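PDB 7BVC: integral membrane indolylacetylinositol arabinosyltransferase EmbB from Mycolicibacterium smegmatis MC2 155, which probably transfers arabinose units to build the arabinan of cell-wall arabinogalactan, working as a membrane-embedded glycosyltransferase, here with ethambutol bound. Local coordinates for residues S86-L91 against D138-P143; G95-G100 against L115-E120; A239-D244 against S411-P416; A424-G429 against T473-V478; T903-G908 against R917-E922. All blocks are in the same frame, centred on the assembly; numbering follows the deposited sequence.

Interaction 1 of 5, residues S86-L91 against D138-P143; sequences SVVRDL and DRVAGP
Arg89 reaches across from the loop that follows strand 80-84 and lays the end of its guanidinium against the carbonyl of Ala141, in the segment 138-143. Its CG occupies the crowded position between backbone N and carbonyl carbon (chi1 68°), the next torsion is extended, and a bend at chi3 (77°) swings the flat group round. NH1 donates to Ala141 O at 2.9 Å, in the carbonyl plane and on a lone pair, whereas NH2 meets Ala141 O at 3.0 Å from well above that plane. One acceptor is thus shared by two nitrogens and lies close to the guanidinium plane. On the buried side, Val88 and Val140 cross at about a right angle. Each has CG1 anti to the backbone N, and Val88 CG2 touches Val140 CG1 at 4.1 Å; beta-branched valines suit this small buried apolar spot. Val140 also rests on Cys85, whose disulfide to Cys145 joins the same two loops covalently. Arginine suits the exposed side, since its long chain can reach the other segment from the solvent side. The bond is from a charged donor to a neutral peptide oxygen, so the contact is directional yet brings no counter-ion to Arg89 from the other segment.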
# COMPACT_ATOMS: atom_id res chain seq x y z
N SER B 86 -8.68 34.67 48.07
CA SER B 86 -8.03 34.58 49.37
C SER B 86 -7.15 33.34 49.52
O SER B 86 -6.55 33.15 50.58
CB SER B 86 -9.08 34.58 50.49
OG SER B 86 -9.85 33.38 50.47
N VAL B 87 -7.06 32.50 48.48
CA VAL B 87 -6.17 31.34 48.52
C VAL B 87 -4.84 31.62 47.83
O VAL B 87 -3.89 30.84 48.02
CB VAL B 87 -6.84 30.10 47.90
CG1 VAL B 87 -8.16 29.81 48.58
CG2 VAL B 87 -7.02 30.28 46.41
N VAL B 88 -4.74 32.69 47.05
CA VAL B 88 -3.46 33.06 46.44
C VAL B 88 -2.47 33.49 47.52
O VAL B 88 -1.26 33.21 47.41
CB VAL B 88 -3.68 34.16 45.39
CG1 VAL B 88 -2.39 34.87 45.05
CG2 VAL B 88 -4.31 33.56 44.13
N ARG B 89 -2.94 34.15 48.57
CA ARG B 89 -2.10 34.63 49.65
C ARG B 89 -1.73 33.54 50.65
O ARG B 89 -1.20 33.86 51.72
CB ARG B 89 -2.78 35.80 50.37
CG ARG B 89 -4.02 35.40 51.15
CD ARG B 89 -4.74 36.63 51.70
NE ARG B 89 -5.51 37.32 50.67
CZ ARG B 89 -5.10 38.41 50.04
NH1 ARG B 89 -3.93 38.95 50.33
NH2 ARG B 89 -5.87 38.97 49.12
N ASP B 90 -2.00 32.28 50.33
CA ASP B 90 -1.61 31.16 51.18
C ASP B 90 -0.56 30.26 50.54
O ASP B 90 0.20 29.62 51.27
CB ASP B 90 -2.84 30.31 51.54
CG ASP B 90 -3.71 30.96 52.59
OD1 ASP B 90 -4.41 30.23 53.32
OD2 ASP B 90 -3.69 32.20 52.69
N LEU B 91 -0.51 30.19 49.22
CA LEU B 91 0.54 29.44 48.55
C LEU B 91 1.90 30.06 48.86
O LEU B 91 1.99 31.26 49.16
CB LEU B 91 0.31 29.41 47.04
CG LEU B 91 -0.73 28.43 46.51
CD1 LEU B 91 -1.10 28.76 45.08
CD2 LEU B 91 -0.19 27.01 46.60
N ASP B 138 0.36 40.20 42.44
CA ASP B 138 0.03 41.06 43.58
C ASP B 138 -1.24 41.87 43.37
O ASP B 138 -1.74 42.46 44.33
CB ASP B 138 1.21 41.99 43.89
CG ASP B 138 1.74 42.70 42.65
OD1 ASP B 138 0.94 43.26 41.89
OD2 ASP B 138 2.98 42.69 42.46
N ARG B 139 -1.76 41.94 42.14
CA ARG B 139 -3.05 42.59 41.94
C ARG B 139 -4.19 41.74 42.48
O ARG B 139 -5.09 42.25 43.15
CB ARG B 139 -3.26 42.90 40.46
CG ARG B 139 -4.42 43.83 40.18
CD ARG B 139 -4.11 44.76 39.03
NE ARG B 139 -3.76 44.03 37.81
CZ ARG B 139 -4.57 43.89 36.77
NH1 ARG B 139 -5.78 44.44 36.79
NH2 ARG B 139 -4.18 43.20 35.71
N VAL B 140 -4.17 40.43 42.19
CA VAL B 140 -5.11 39.52 42.82
C VAL B 140 -4.85 39.45 44.32
O VAL B 140 -5.79 39.37 45.13
CB VAL B 140 -5.04 38.13 42.17
CG1 VAL B 140 -5.93 37.14 42.91
CG2 VAL B 140 -5.44 38.20 40.71
N ALA B 141 -3.58 39.48 44.71
CA ALA B 141 -3.24 39.49 46.13
C ALA B 141 -3.71 40.77 46.82
O ALA B 141 -3.78 40.80 48.06
CB ALA B 141 -1.73 39.32 46.32
N GLY B 142 -4.02 41.81 46.07
CA GLY B 142 -4.52 43.05 46.63
C GLY B 142 -5.89 42.88 47.24
O GLY B 142 -6.61 41.91 46.97
N PRO B 143 -6.29 43.83 48.10
CA PRO B 143 -7.57 43.69 48.81
C PRO B 143 -8.77 44.19 48.01
O PRO B 143 -9.61 44.93 48.53
CB PRO B 143 -7.35 44.53 50.07
CG PRO B 143 -6.40 45.59 49.64
CD PRO B 143 -5.53 45.00 48.55

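Interaction 2 of 5, residues G95-G100 against L115-E120; sequences GGLVFG and LVNVTE
The phenyl ring of Phe99 is met obliquely by Val116, at neither its face nor its edge, with Val116 CG2 3.6 Å from Phe99 CE1; Phe99 takes the crowded first torsion (chi1 79°), and Val116 turns CG2 to the ring by setting CG1 anti to its backbone N. On the other face of the sheet, the Asn117 side chain lies beside that of Leu97, pointing the same way, its amide ND2 3.8 Å from Leu97 CD2. That methyl also packs on Leu115 CD2 at 3.9 Å, the two leucines crossing obliquely. Val98 and Val118 add a further apolar meeting, Val98 CG2 to Val118 CG2 at 3.7 Å. Between the layer of Phe99 and Val116 and that of Leu97, Leu115 and Asn117, the backbones pair antiparallel. Val118 N bonds to Gly96 O at 3.1 Å, Val98 N bonds to Val116 O at 3.1 Å and nearly along the C=O axis, and the bond from Val116 N to Phe99 O is weak. Leu97 with Asn117 and Gly100 with Leu115 are non-hydrogen-bonded pairs; the register shifts by one residue where the chain turns a corner at Val98. Gly95 suits its place twice over: its phi is positive, and a CB would clash with Val118 O, which its CA meets in a CA-H...O contact. Strand 114-118 continues the sheet to strand 122-127, and Val98 and Phe99 pack on strand 80-84 in this concanavalin-like domain.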
# COMPACT_ATOMS: atom_id res chain seq x y z
N GLY B 95 4.45 29.43 44.57
CA GLY B 95 3.12 28.96 44.24
C GLY B 95 3.12 27.57 43.63
O GLY B 95 4.06 26.78 43.78
N GLY B 96 2.04 27.28 42.91
CA GLY B 96 1.88 26.00 42.27
C GLY B 96 0.53 25.84 41.60
O GLY B 96 0.07 26.75 40.90
N LEU B 97 -0.12 24.70 41.81
CA LEU B 97 -1.41 24.40 41.21
C LEU B 97 -2.50 24.67 42.23
O LEU B 97 -2.60 23.96 43.24
CB LEU B 97 -1.47 22.95 40.74
CG LEU B 97 -1.28 22.64 39.25
CD1 LEU B 97 -1.54 21.17 39.00
CD2 LEU B 97 -2.19 23.50 38.41
N VAL B 98 -3.33 25.68 41.98
CA VAL B 98 -4.53 25.87 42.79
C VAL B 98 -5.46 24.67 42.62
O VAL B 98 -5.93 24.08 43.59
CB VAL B 98 -5.23 27.19 42.43
CG1 VAL B 98 -6.47 27.37 43.28
CG2 VAL B 98 -4.28 28.36 42.61
N PHE B 99 -5.73 24.31 41.37
CA PHE B 99 -6.38 23.04 41.05
C PHE B 99 -6.09 22.73 39.59
O PHE B 99 -5.56 23.56 38.85
CB PHE B 99 -7.89 23.09 41.33
CG PHE B 99 -8.70 23.79 40.26
CD1 PHE B 99 -8.95 25.15 40.36
CD2 PHE B 99 -9.23 23.08 39.20
CE1 PHE B 99 -9.70 25.79 39.39
CE2 PHE B 99 -9.97 23.72 38.23
CZ PHE B 99 -10.21 25.07 38.32
N GLY B 100 -6.42 21.51 39.19
CA GLY B 100 -6.23 21.09 37.82
C GLY B 100 -6.99 19.81 37.56
O GLY B 100 -7.50 19.18 38.48
N LEU B 115 -5.22 24.01 33.65
CA LEU B 115 -4.38 24.30 34.81
C LEU B 115 -4.61 25.73 35.26
O LEU B 115 -4.79 26.63 34.43
CB LEU B 115 -2.90 24.07 34.49
CG LEU B 115 -2.53 22.69 33.94
CD1 LEU B 115 -1.16 22.73 33.29
CD2 LEU B 115 -2.58 21.65 35.03
N VAL B 116 -4.59 25.94 36.57
CA VAL B 116 -4.71 27.26 37.17
C VAL B 116 -3.44 27.47 38.00
O VAL B 116 -3.37 27.08 39.17
CB VAL B 116 -5.97 27.42 38.02
CG1 VAL B 116 -6.08 28.84 38.54
CG2 VAL B 116 -7.20 27.06 37.20
N ASN B 117 -2.44 28.10 37.40
CA ASN B 117 -1.13 28.22 38.01
C ASN B 117 -0.95 29.57 38.69
O ASN B 117 -1.55 30.58 38.31
CB ASN B 117 -0.03 28.02 36.97
CG ASN B 117 -0.07 26.66 36.33
OD1 ASN B 117 -0.66 26.48 35.26
ND2 ASN B 117 0.55 25.68 36.97
N VAL B 118 -0.09 29.58 39.71
CA VAL B 118 0.26 30.78 40.46
C VAL B 118 1.78 30.80 40.60
O VAL B 118 2.34 30.04 41.39
CB VAL B 118 -0.41 30.84 41.84
CG1 VAL B 118 0.18 31.96 42.68
CG2 VAL B 118 -1.91 31.02 41.69
N THR B 119 2.44 31.65 39.81
CA THR B 119 3.89 31.79 39.87
C THR B 119 4.22 32.92 40.85
O THR B 119 3.38 33.34 41.65
CB THR B 119 4.43 32.04 38.46
OG1 THR B 119 3.69 31.25 37.53
CG2 THR B 119 5.90 31.63 38.36
N GLU B 120 5.46 33.41 40.83
CA GLU B 120 5.82 34.58 41.63
C GLU B 120 5.34 35.88 41.01
O GLU B 120 5.36 36.92 41.68
CB GLU B 120 7.33 34.67 41.83
CG GLU B 120 7.99 33.53 42.58
CD GLU B 120 8.42 32.42 41.66
OE1 GLU B 120 8.22 32.55 40.44
OE2 GLU B 120 8.98 31.41 42.14

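Interaction 3 of 5, residues A239-D244 against S411-P416; sequences ALWRLD and SGRLTP
The last turns of helix 231-244 lie beside the link between two helices: Gly412, with positive phi, lets the chain leave helix 391-411, and helix 415-428 follows. Asp244 carries the contact. Its CG is anti to the carbonyl carbon (chi1 -81°), which presents a single oxygen, OD2, to the link. Leu414 N donates to Asp244 OD2 at 2.9 Å, and Thr415 OG1 donates to the same Asp244 OD2 at 2.9 Å; both arrive from above the carboxylate plane. Thr415 can do so because its OG1 stands beside its own backbone N. The hydroxyl oxygen, Thr415 OG1, also lies 3.5 Å from Trp241 CA, so a small polar residue fits against the helix surface. Leu240 reaches Leu414 more distantly, Leu240 CD1 to Leu414 CB at 4.4 Å, and both leucines continue into an apolar layer with Leu464 of helix 462-472. Arg413 stretches out fully extended, past the Asp244 backbone. Its guanidinium is mainly engaged by a salt bridge to Asp247 and a hydrogen bond to Arg249 O, while Arg413 NE stays 5.7 Å from Asp244 OD2. Its side chain lies about 9 Å from the bound 4'-phosphopantetheine. For the buried Asp244, two donors on one oxygen and the nearby start of a helix would tend to favour the ionised form, with neighbouring Arg455 perhaps adding to it, and this would tie the two helix ends electrostatically.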
# COMPACT_ATOMS: atom_id res chain seq x y z
N ALA B 239 -51.64 -15.38 9.67
CA ALA B 239 -52.75 -15.13 8.76
C ALA B 239 -52.34 -15.36 7.31
O ALA B 239 -53.11 -15.94 6.52
CB ALA B 239 -53.29 -13.72 8.95
N LEU B 240 -51.14 -14.91 6.93
CA LEU B 240 -50.66 -15.15 5.58
C LEU B 240 -50.46 -16.64 5.32
O LEU B 240 -50.72 -17.13 4.22
CB LEU B 240 -49.35 -14.39 5.35
CG LEU B 240 -48.63 -14.62 4.02
CD1 LEU B 240 -49.54 -14.29 2.85
CD2 LEU B 240 -47.36 -13.79 3.95
N TRP B 241 -50.02 -17.39 6.34
CA TRP B 241 -49.89 -18.84 6.20
C TRP B 241 -51.25 -19.49 5.98
O TRP B 241 -51.41 -20.37 5.13
CB TRP B 241 -49.20 -19.42 7.43
CG TRP B 241 -49.09 -20.91 7.42
CD1 TRP B 241 -48.84 -21.71 6.35
CD2 TRP B 241 -49.22 -21.78 8.55
NE1 TRP B 241 -48.81 -23.02 6.74
CE2 TRP B 241 -49.04 -23.09 8.08
CE3 TRP B 241 -49.48 -21.57 9.91
CZ2 TRP B 241 -49.11 -24.20 8.93
CZ3 TRP B 241 -49.55 -22.67 10.74
CH2 TRP B 241 -49.36 -23.97 10.25
N ARG B 242 -52.25 -19.07 6.77
CA ARG B 242 -53.60 -19.60 6.59
C ARG B 242 -54.15 -19.27 5.21
O ARG B 242 -54.86 -20.08 4.62
CB ARG B 242 -54.51 -19.05 7.69
CG ARG B 242 -56.00 -19.12 7.37
CD ARG B 242 -56.52 -20.54 7.46
NE ARG B 242 -57.82 -20.68 6.81
CZ ARG B 242 -58.01 -21.29 5.64
NH1 ARG B 242 -56.98 -21.83 5.00
NH2 ARG B 242 -59.22 -21.36 5.12
N LEU B 243 -53.82 -18.09 4.68
CA LEU B 243 -54.24 -17.75 3.32
C LEU B 243 -53.52 -18.61 2.29
O LEU B 243 -54.12 -19.00 1.28
CB LEU B 243 -53.99 -16.27 3.05
CG LEU B 243 -55.02 -15.27 3.56
CD1 LEU B 243 -54.77 -13.90 2.97
CD2 LEU B 243 -56.42 -15.75 3.23
N ASP B 244 -52.24 -18.89 2.51
CA ASP B 244 -51.48 -19.72 1.59
C ASP B 244 -51.96 -21.17 1.59
O ASP B 244 -51.83 -21.87 0.58
CB ASP B 244 -49.99 -19.67 1.93
CG ASP B 244 -49.31 -18.44 1.39
OD1 ASP B 244 -49.98 -17.64 0.70
OD2 ASP B 244 -48.10 -18.26 1.66
N SER B 411 -42.71 -24.60 -3.87
CA SER B 411 -44.06 -24.89 -3.41
C SER B 411 -45.09 -23.90 -3.94
O SER B 411 -46.29 -24.20 -3.91
CB SER B 411 -44.10 -24.90 -1.88
OG SER B 411 -43.82 -23.61 -1.36
N GLY B 412 -44.66 -22.74 -4.42
CA GLY B 412 -45.60 -21.75 -4.91
C GLY B 412 -46.36 -21.02 -3.83
O GLY B 412 -47.56 -20.79 -3.98
N ARG B 413 -45.69 -20.64 -2.74
CA ARG B 413 -46.32 -19.97 -1.62
C ARG B 413 -45.53 -18.71 -1.28
O ARG B 413 -44.45 -18.46 -1.80
CB ARG B 413 -46.40 -20.89 -0.39
CG ARG B 413 -47.39 -22.03 -0.54
CD ARG B 413 -47.49 -22.84 0.73
NE ARG B 413 -48.58 -23.81 0.68
CZ ARG B 413 -48.90 -24.63 1.67
NH1 ARG B 413 -48.22 -24.60 2.81
NH2 ARG B 413 -49.91 -25.48 1.53
N LEU B 414 -46.11 -17.90 -0.39
CA LEU B 414 -45.50 -16.65 0.04
C LEU B 414 -44.96 -16.68 1.46
O LEU B 414 -44.27 -15.74 1.86
CB LEU B 414 -46.50 -15.50 -0.10
CG LEU B 414 -46.61 -14.85 -1.48
CD1 LEU B 414 -47.86 -13.99 -1.55
CD2 LEU B 414 -45.37 -14.02 -1.76
N THR B 415 -45.28 -17.71 2.24
CA THR B 415 -44.82 -17.73 3.63
C THR B 415 -43.32 -17.90 3.75
O THR B 415 -42.69 -17.15 4.52
CB THR B 415 -45.59 -18.79 4.42
OG1 THR B 415 -47.00 -18.53 4.34
CG2 THR B 415 -45.17 -18.78 5.88
N PRO B 416 -42.67 -18.84 3.04
CA PRO B 416 -41.20 -18.84 3.06
C PRO B 416 -40.60 -17.57 2.48
O PRO B 416 -39.56 -17.11 2.97
CB PRO B 416 -40.83 -20.08 2.23
CG PRO B 416 -42.07 -20.47 1.52
CD PRO B 416 -43.20 -20.04 2.37

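Interaction 4 of 5, residues A424-G429 against T473-V478; sequences AAFTLG and TVILAV
Ala425 is the first residue of 424-429 to touch the partner, its CB directed at the segment 473-478 and 4.4 Å from Ile475 CG2; the short side chain suits a position where a branched residue must come close to the helix. Ala425 O lies beside the Ile475 CD1 methyl, but already accepts Gly429 N at 2.9 Å. Phe426 follows and covers the widest stretch of the partner. Ile475 CG1 lies over one face of its ring, 4.4 Å from Phe426 CD2, while more obliquely Phe426 CE1 meets Val474 CG1 at 4.3 Å and Phe426 CZ meets Val478 CG2 at 4.2 Å. One flat ring thus spans three aliphatic side chains. Ile475 reaches inward because CG1 is anti to its backbone N (chi1 -162°) and CD1 continues the extended line (chi2 -178°). Gly429, where the helix gives out, ends the walk: Ile475 CD1 lies 3.7 Å from Gly429 CA, a place where the absence of a side chain lets the isoleucine tip lodge against the backbone. Trp318 lies close by, donating from NE1 to Phe426 O and touching Val478. This is plain packing between two predicted transmembrane spans, with Gly429 about 13 Å from bound ethambutol. The side chains that meet are all apolar, and the one polar atom touched, Ala425 O, is already bonded within its helix, so cohesion depends on shape and dispersion.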
# COMPACT_ATOMS: atom_id res chain seq x y z
N ALA B 424 -33.17 -12.02 6.11
CA ALA B 424 -32.23 -11.09 5.50
C ALA B 424 -32.07 -9.83 6.35
O ALA B 424 -30.95 -9.34 6.51
CB ALA B 424 -32.70 -10.72 4.09
N ALA B 425 -33.16 -9.32 6.90
CA ALA B 425 -33.07 -8.16 7.78
C ALA B 425 -32.22 -8.47 9.01
O ALA B 425 -31.34 -7.68 9.39
CB ALA B 425 -34.46 -7.70 8.20
N PHE B 426 -32.45 -9.62 9.64
CA PHE B 426 -31.73 -9.95 10.87
C PHE B 426 -30.26 -10.20 10.60
O PHE B 426 -29.41 -9.85 11.43
CB PHE B 426 -32.37 -11.15 11.55
CG PHE B 426 -33.40 -10.79 12.58
CD1 PHE B 426 -34.73 -10.65 12.23
CD2 PHE B 426 -33.03 -10.58 13.89
CE1 PHE B 426 -35.67 -10.31 13.17
CE2 PHE B 426 -33.97 -10.23 14.84
CZ PHE B 426 -35.29 -10.10 14.48
N THR B 427 -29.92 -10.81 9.47
CA THR B 427 -28.52 -11.01 9.15
C THR B 427 -27.85 -9.76 8.61
O THR B 427 -26.61 -9.70 8.59
CB THR B 427 -28.35 -12.16 8.16
OG1 THR B 427 -26.95 -12.45 8.01
CG2 THR B 427 -28.91 -11.79 6.83
N LEU B 428 -28.62 -8.77 8.17
CA LEU B 428 -28.05 -7.46 7.87
C LEU B 428 -27.82 -6.66 9.14
O LEU B 428 -26.89 -5.84 9.20
CB LEU B 428 -28.96 -6.69 6.92
CG LEU B 428 -28.51 -5.31 6.43
CD1 LEU B 428 -28.84 -5.15 4.96
CD2 LEU B 428 -29.18 -4.21 7.24
N GLY B 429 -28.63 -6.89 10.17
CA GLY B 429 -28.48 -6.18 11.42
C GLY B 429 -27.31 -6.64 12.27
O GLY B 429 -27.14 -6.17 13.40
N THR B 473 -40.06 -4.73 8.29
CA THR B 473 -39.86 -3.70 9.30
C THR B 473 -40.21 -4.25 10.68
O THR B 473 -41.21 -3.89 11.30
CB THR B 473 -40.68 -2.46 8.96
OG1 THR B 473 -40.56 -2.17 7.56
CG2 THR B 473 -40.18 -1.26 9.75
N VAL B 474 -39.36 -5.16 11.15
CA VAL B 474 -39.47 -5.67 12.52
C VAL B 474 -38.14 -5.67 13.25
O VAL B 474 -38.12 -5.75 14.49
CB VAL B 474 -40.08 -7.09 12.52
CG1 VAL B 474 -39.10 -8.09 11.93
CG2 VAL B 474 -40.53 -7.50 13.91
N ILE B 475 -37.00 -5.55 12.56
CA ILE B 475 -35.71 -5.51 13.24
C ILE B 475 -35.45 -4.18 13.91
O ILE B 475 -34.49 -4.06 14.68
CB ILE B 475 -34.57 -5.83 12.25
CG1 ILE B 475 -33.30 -6.23 13.01
CG2 ILE B 475 -34.30 -4.64 11.34
CD1 ILE B 475 -32.12 -6.51 12.14
N LEU B 476 -36.27 -3.16 13.64
CA LEU B 476 -36.10 -1.89 14.34
C LEU B 476 -36.37 -2.02 15.83
O LEU B 476 -35.69 -1.36 16.63
CB LEU B 476 -37.01 -0.83 13.73
CG LEU B 476 -36.72 -0.46 12.27
CD1 LEU B 476 -37.53 0.75 11.84
CD2 LEU B 476 -35.24 -0.21 12.07
N ALA B 477 -37.32 -2.87 16.22
CA ALA B 477 -37.62 -3.10 17.63
C ALA B 477 -36.50 -3.83 18.36
O ALA B 477 -36.49 -3.81 19.60
CB ALA B 477 -38.92 -3.89 17.76
N VAL B 478 -35.58 -4.46 17.65
CA VAL B 478 -34.43 -5.11 18.25
C VAL B 478 -33.19 -4.23 18.18
O VAL B 478 -32.37 -4.23 19.11
CB VAL B 478 -34.19 -6.48 17.58
CG1 VAL B 478 -32.96 -7.16 18.15
CG2 VAL B 478 -35.41 -7.37 17.73

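Interaction 5 of 5, residues T903-G908 against R917-E922; sequences TPYDVG and RYPRSE
The well-buried part of the contact is where the loop after strand 897-898 runs beside the end of strand 914-918, with Pro904, Arg917, Tyr918 and Pro919 all buried. There Tyr918 lies alongside Pro904, the two side chains pointing the same way, with Tyr918 CE1 3.4 Å from Pro904 CA and 3.7 Å from Pro904 CB. Tyr918 has CG beside its backbone N (chi1 -53°), which brings the ring to the proline, itself a rigid, flat-sided partner for an aromatic. Next to this pair the backbones draw together: Pro904 CA makes a CA-H...O contact with Arg917 O, and Tyr905 N gives Arg917 O a weak, bent hydrogen bond of 3.3 Å. Tyr905 CB and Arg917 CB are 3.7 Å apart, and Arg917, bending at chi2 (87°), sets its CD 3.3 Å from Tyr905 O. The Tyr905 ring crosses Pro919 at about a right angle and receives Pro919 CD at its edge, 3.8 Å from Tyr905 CE2.

Toward solvent the contact thins out. A partly exposed valine, Val907, lies against one face of the Arg917 guanidinium in van der Waals contact, its CG1 3.7 Å from Arg917 NH1. At the other end Thr903 is exposed and only lightly covered.

Strand 914-918 is an outer strand of one four-stranded antiparallel sheet, whereas Pro904 and Tyr918 also touch Asp884 and Leu885 on strand 882-889 of another. The contact therefore lies where the two sheets meet, in a domain consistent with a carbohydrate-binding-like beta sandwich.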
# COMPACT_ATOMS: atom_id res chain seq x y z
N THR B 903 26.08 -19.23 22.11
CA THR B 903 25.58 -18.13 21.30
C THR B 903 24.21 -17.68 21.80
O THR B 903 23.40 -18.50 22.24
CB THR B 903 25.49 -18.52 19.83
OG1 THR B 903 24.33 -19.34 19.63
CG2 THR B 903 26.73 -19.29 19.40
N PRO B 904 23.91 -16.39 21.73
CA PRO B 904 22.72 -15.86 22.40
C PRO B 904 21.44 -16.06 21.60
O PRO B 904 21.44 -16.46 20.43
CB PRO B 904 23.05 -14.37 22.54
CG PRO B 904 23.87 -14.08 21.35
CD PRO B 904 24.71 -15.31 21.12
N TYR B 905 20.33 -15.75 22.27
CA TYR B 905 18.99 -15.77 21.68
C TYR B 905 18.49 -14.34 21.63
O TYR B 905 17.90 -13.84 22.60
CB TYR B 905 18.05 -16.65 22.50
CG TYR B 905 18.05 -18.11 22.11
CD1 TYR B 905 17.57 -18.53 20.88
CD2 TYR B 905 18.51 -19.08 23.00
CE1 TYR B 905 17.56 -19.86 20.53
CE2 TYR B 905 18.51 -20.41 22.65
CZ TYR B 905 18.04 -20.80 21.43
OH TYR B 905 18.03 -22.13 21.09
N ASP B 906 18.72 -13.66 20.51
CA ASP B 906 18.25 -12.30 20.33
C ASP B 906 16.81 -12.29 19.86
O ASP B 906 16.43 -13.03 18.95
CB ASP B 906 19.14 -11.54 19.34
CG ASP B 906 20.51 -11.25 19.90
OD1 ASP B 906 20.64 -11.10 21.13
OD2 ASP B 906 21.48 -11.16 19.11
N VAL B 907 15.99 -11.45 20.49
CA VAL B 907 14.59 -11.32 20.10
C VAL B 907 14.24 -9.85 19.91
O VAL B 907 13.30 -9.51 19.18
CB VAL B 907 13.67 -11.99 21.14
CG1 VAL B 907 13.68 -11.22 22.44
CG2 VAL B 907 12.26 -12.14 20.59
N GLY B 908 15.00 -8.96 20.55
CA GLY B 908 14.66 -7.56 20.59
C GLY B 908 15.08 -6.82 19.35
O GLY B 908 15.63 -7.38 18.39
N ARG B 917 19.82 -14.48 25.85
CA ARG B 917 19.44 -15.68 26.58
C ARG B 917 20.46 -16.79 26.34
O ARG B 917 20.94 -16.98 25.22
CB ARG B 917 18.06 -16.17 26.15
CG ARG B 917 16.89 -15.31 26.61
CD ARG B 917 16.61 -14.19 25.62
NE ARG B 917 15.47 -13.38 26.01
CZ ARG B 917 14.27 -13.46 25.45
NH1 ARG B 917 14.06 -14.32 24.46
NH2 ARG B 917 13.28 -12.68 25.87
N TYR B 918 20.78 -17.52 27.41
CA TYR B 918 21.62 -18.71 27.32
C TYR B 918 20.96 -19.78 28.18
O TYR B 918 21.05 -19.72 29.42
CB TYR B 918 23.05 -18.43 27.79
CG TYR B 918 23.70 -17.25 27.11
CD1 TYR B 918 24.13 -17.34 25.79
CD2 TYR B 918 23.89 -16.05 27.78
CE1 TYR B 918 24.73 -16.27 25.17
CE2 TYR B 918 24.49 -14.97 27.16
CZ TYR B 918 24.90 -15.09 25.85
OH TYR B 918 25.50 -14.02 25.23
N PRO B 919 20.27 -20.74 27.58
CA PRO B 919 19.65 -21.80 28.37
C PRO B 919 20.70 -22.64 29.07
O PRO B 919 21.76 -22.94 28.51
CB PRO B 919 18.88 -22.61 27.33
CG PRO B 919 19.56 -22.32 26.04
CD PRO B 919 20.03 -20.91 26.14
N ARG B 920 20.40 -23.04 30.30
CA ARG B 920 21.35 -23.81 31.08
C ARG B 920 21.37 -25.29 30.70
O ARG B 920 21.95 -26.10 31.43
CB ARG B 920 21.08 -23.66 32.58
CG ARG B 920 22.35 -23.58 33.40
CD ARG B 920 22.11 -23.90 34.86
NE ARG B 920 21.26 -22.91 35.51
CZ ARG B 920 21.01 -22.89 36.81
NH1 ARG B 920 21.55 -23.81 37.60
NH2 ARG B 920 20.22 -21.95 37.32
N SER B 921 20.74 -25.65 29.59
CA SER B 921 20.86 -27.00 29.05
C SER B 921 22.08 -27.15 28.15
O SER B 921 22.65 -28.24 28.06
CB SER B 921 19.60 -27.39 28.28
OG SER B 921 19.39 -26.52 27.18
N GLU B 922 22.49 -26.07 27.48
CA GLU B 922 23.72 -26.10 26.70
C GLU B 922 24.93 -26.22 27.61
O GLU B 922 25.84 -27.02 27.35
CB GLU B 922 23.82 -24.84 25.83
CG GLU B 922 22.50 -24.37 25.25
CD GLU B 922 22.17 -25.05 23.94
OE1 GLU B 922 22.97 -25.89 23.48
OE2 GLU B 922 21.10 -24.74 23.36

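From the N terminus, interaction 1 closes a loop of 46 intervening residues within the concanavalin-like domain, and interaction 2 falls wholly inside that loop. The two touch: Leu91 CD1 packs against Val98 CG2 at 4.0 Å, so the outer loops rest on the paired strands. Interaction 3 then closes a much longer loop of 166 residues, bringing helix 231-244 to the start of helix 415-428. Interaction 4 follows in series, closes a loop of 43 residues and uses the far end of that helix, centres about 21 Å away, tying it to the segment 473-478. Interaction 5 closes a short loop of eight intervening residues in the C-terminal domain. None of the five cross.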